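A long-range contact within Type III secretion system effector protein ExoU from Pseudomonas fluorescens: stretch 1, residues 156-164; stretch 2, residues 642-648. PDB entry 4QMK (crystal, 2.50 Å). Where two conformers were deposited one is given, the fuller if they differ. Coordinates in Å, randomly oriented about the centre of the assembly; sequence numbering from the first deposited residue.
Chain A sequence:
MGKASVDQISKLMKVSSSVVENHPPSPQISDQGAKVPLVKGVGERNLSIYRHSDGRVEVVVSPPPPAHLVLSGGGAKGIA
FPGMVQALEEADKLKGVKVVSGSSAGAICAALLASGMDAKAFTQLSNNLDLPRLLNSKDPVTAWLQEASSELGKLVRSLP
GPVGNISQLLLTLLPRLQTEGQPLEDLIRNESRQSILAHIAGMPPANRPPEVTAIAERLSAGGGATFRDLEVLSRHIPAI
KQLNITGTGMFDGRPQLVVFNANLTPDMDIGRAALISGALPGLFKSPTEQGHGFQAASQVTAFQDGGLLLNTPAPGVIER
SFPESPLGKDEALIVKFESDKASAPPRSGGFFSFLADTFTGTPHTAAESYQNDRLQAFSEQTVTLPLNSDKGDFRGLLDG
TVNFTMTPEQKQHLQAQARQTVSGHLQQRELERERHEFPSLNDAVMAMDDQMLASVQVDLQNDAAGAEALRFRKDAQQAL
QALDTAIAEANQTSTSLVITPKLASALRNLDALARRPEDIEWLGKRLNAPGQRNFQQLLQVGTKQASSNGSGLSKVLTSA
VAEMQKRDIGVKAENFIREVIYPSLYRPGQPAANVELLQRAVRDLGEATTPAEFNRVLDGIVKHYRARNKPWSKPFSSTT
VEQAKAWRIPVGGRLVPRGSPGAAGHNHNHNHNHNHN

Stretch 1 156-164: VRSLPGPVG
Stretch 2, residues 642-648: EQAKAWR

Stretch 1 leaves a helix at Val156 and Arg157 (phi/psi -66/-33 and -81/-19) and runs on as an irregular chain: Leu159 is extended (-65/134), Pro160 turns back to -55/-36, and Gly161 and Pro162 are extended again (-126/118 and -54/141). Stretch 2 is the last part of a helix, 642-646, held by Ala646 N to Glu642 O (3.0 Å) and Trp647 N to Gln643 O (2.9 Å); Trp647 lies at -91/-2, and Arg648 N still reaches Lys645 O at 3.0 Å. In register, Pro162 sits across from Trp647, with their CA atoms 6.9 Å apart. Here Pro162, C-gamma endo, points its CB toward stretch 2 and over one face of the indole (Trp647 chi1 -74°, m; chi2 70°). Its CB lies 3.7 Å from the centroid of the five-membered ring, 30° off the normal, a CH-pi contact, and 3.4 Å from Trp647 CE2. One helical turn before Trp647, Gln643 (chi1 m, chi2 t) sets its CA-to-CB bond sideways, but its end comes nearer, with Gln643 CG 3.1 Å from Arg157 O. Ala646, the residue before Trp647, directs its CB toward stretch 1, 3.5 Å from Pro160 O. Arg157 (m, t, m) leads its end away, to hydrogen bonds elsewhere in the structure. The contact is small, burying 305 Å² over both sides.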

# COMPACT_ATOMS: atom_id res chain seq x y z
N VAL A 156 -11.67 -14.52 1.79
CA VAL A 156 -12.11 -13.17 2.17
C VAL A 156 -13.26 -13.09 3.17
O VAL A 156 -13.30 -12.16 4.01
CB VAL A 156 -12.50 -12.34 0.94
CG1 VAL A 156 -12.97 -10.95 1.33
CG2 VAL A 156 -11.28 -12.20 0.07
N ARG A 157 -14.17 -14.07 3.11
CA ARG A 157 -15.34 -14.06 3.98
C ARG A 157 -15.00 -14.58 5.37
O ARG A 157 -15.70 -14.29 6.30
CB ARG A 157 -16.54 -14.82 3.33
CG ARG A 157 -17.18 -14.02 2.18
CD ARG A 157 -18.55 -14.51 1.72
NE ARG A 157 -18.45 -15.70 0.89
CZ ARG A 157 -18.35 -15.72 -0.45
NH1 ARG A 157 -18.34 -14.60 -1.16
NH2 ARG A 157 -18.26 -16.88 -1.09
N SER A 158 -13.89 -15.31 5.48
CA SER A 158 -13.50 -16.00 6.72
C SER A 158 -12.49 -15.28 7.60
O SER A 158 -12.06 -15.84 8.59
CB SER A 158 -12.84 -17.32 6.35
OG SER A 158 -11.55 -17.08 5.79
N LEU A 159 -12.08 -14.08 7.23
CA LEU A 159 -11.05 -13.37 7.96
C LEU A 159 -11.42 -12.98 9.45
O LEU A 159 -12.49 -12.46 9.75
CB LEU A 159 -10.62 -12.15 7.16
CG LEU A 159 -10.10 -12.46 5.74
CD1 LEU A 159 -9.70 -11.19 5.05
CD2 LEU A 159 -8.92 -13.40 5.77
N PRO A 160 -10.50 -13.24 10.39
CA PRO A 160 -10.77 -12.85 11.77
C PRO A 160 -11.12 -11.37 11.87
O PRO A 160 -11.97 -10.98 12.66
CB PRO A 160 -9.46 -13.15 12.49
CG PRO A 160 -8.40 -13.16 11.42
CD PRO A 160 -9.09 -13.62 10.17
N GLY A 161 -10.46 -10.56 11.05
CA GLY A 161 -10.70 -9.15 11.00
C GLY A 161 -11.02 -8.75 9.57
O GLY A 161 -10.17 -8.87 8.66
N PRO A 162 -12.24 -8.23 9.37
CA PRO A 162 -12.69 -7.84 8.09
C PRO A 162 -11.77 -6.85 7.35
O PRO A 162 -11.21 -5.92 7.95
CB PRO A 162 -13.98 -7.16 8.39
CG PRO A 162 -13.75 -6.50 9.74
CD PRO A 162 -12.99 -7.57 10.46
N VAL A 163 -11.64 -7.06 6.03
CA VAL A 163 -10.94 -6.16 5.16
C VAL A 163 -12.03 -5.30 4.50
O VAL A 163 -13.25 -5.51 4.68
CB VAL A 163 -10.11 -6.90 4.04
CG1 VAL A 163 -9.13 -7.91 4.64
CG2 VAL A 163 -11.03 -7.58 3.00
N GLY A 164 -11.57 -4.38 3.67
CA GLY A 164 -12.45 -3.44 3.00
C GLY A 164 -13.32 -3.99 1.89
O GLY A 164 -14.49 -3.68 1.85
N GLU A 642 -20.27 -15.93 11.65
CA GLU A 642 -18.87 -15.65 12.01
C GLU A 642 -18.50 -14.21 11.68
O GLU A 642 -17.90 -13.51 12.51
CB GLU A 642 -17.96 -16.63 11.30
CG GLU A 642 -18.10 -18.04 11.84
CD GLU A 642 -17.81 -18.07 13.30
OE1 GLU A 642 -16.67 -17.68 13.62
OE2 GLU A 642 -18.70 -18.43 14.12
N GLN A 643 -18.87 -13.76 10.49
CA GLN A 643 -18.63 -12.37 10.09
C GLN A 643 -19.41 -11.39 11.00
O GLN A 643 -18.87 -10.38 11.45
CB GLN A 643 -19.01 -12.17 8.62
CG GLN A 643 -18.05 -12.84 7.65
CD GLN A 643 -18.60 -12.88 6.23
OE1 GLN A 643 -19.56 -13.62 5.91
NE2 GLN A 643 -17.98 -12.12 5.36
N ALA A 644 -20.65 -11.74 11.33
CA ALA A 644 -21.46 -10.90 12.19
C ALA A 644 -20.76 -10.68 13.52
O ALA A 644 -20.82 -9.60 14.03
CB ALA A 644 -22.82 -11.50 12.41
N LYS A 645 -20.09 -11.70 14.06
CA LYS A 645 -19.36 -11.52 15.32
C LYS A 645 -18.11 -10.69 15.09
O LYS A 645 -17.87 -9.73 15.79
CB LYS A 645 -18.93 -12.85 15.91
CG LYS A 645 -20.06 -13.81 16.21
CD LYS A 645 -19.51 -15.10 16.79
CE LYS A 645 -20.59 -16.15 16.77
NZ LYS A 645 -20.16 -17.42 17.42
N ALA A 646 -17.33 -11.06 14.09
CA ALA A 646 -16.09 -10.35 13.75
C ALA A 646 -16.26 -8.84 13.49
O ALA A 646 -15.31 -8.10 13.63
CB ALA A 646 -15.47 -10.99 12.51
N TRP A 647 -17.43 -8.40 13.04
CA TRP A 647 -17.63 -6.98 12.79
C TRP A 647 -18.17 -6.22 14.00
O TRP A 647 -18.34 -5.03 13.92
CB TRP A 647 -18.55 -6.77 11.60
CG TRP A 647 -17.97 -7.04 10.19
CD1 TRP A 647 -17.63 -8.24 9.65
CD2 TRP A 647 -17.80 -6.07 9.13
NE1 TRP A 647 -17.18 -8.09 8.34
CE2 TRP A 647 -17.30 -6.76 8.00
CE3 TRP A 647 -17.99 -4.68 9.04
CZ2 TRP A 647 -17.00 -6.12 6.81
CZ3 TRP A 647 -17.67 -4.04 7.86
CH2 TRP A 647 -17.18 -4.76 6.76
N ARG A 648 -18.44 -6.86 15.11
CA ARG A 648 -18.91 -6.10 16.30
C ARG A 648 -17.93 -5.00 16.64
O ARG A 648 -16.73 -5.19 16.54
CB ARG A 648 -19.06 -6.97 17.55
CG ARG A 648 -20.13 -8.02 17.49
CD ARG A 648 -20.50 -8.59 18.86
NE ARG A 648 -21.13 -7.55 19.67
CZ ARG A 648 -21.65 -7.73 20.88
NH1 ARG A 648 -21.67 -8.95 21.43
NH2 ARG A 648 -22.19 -6.72 21.53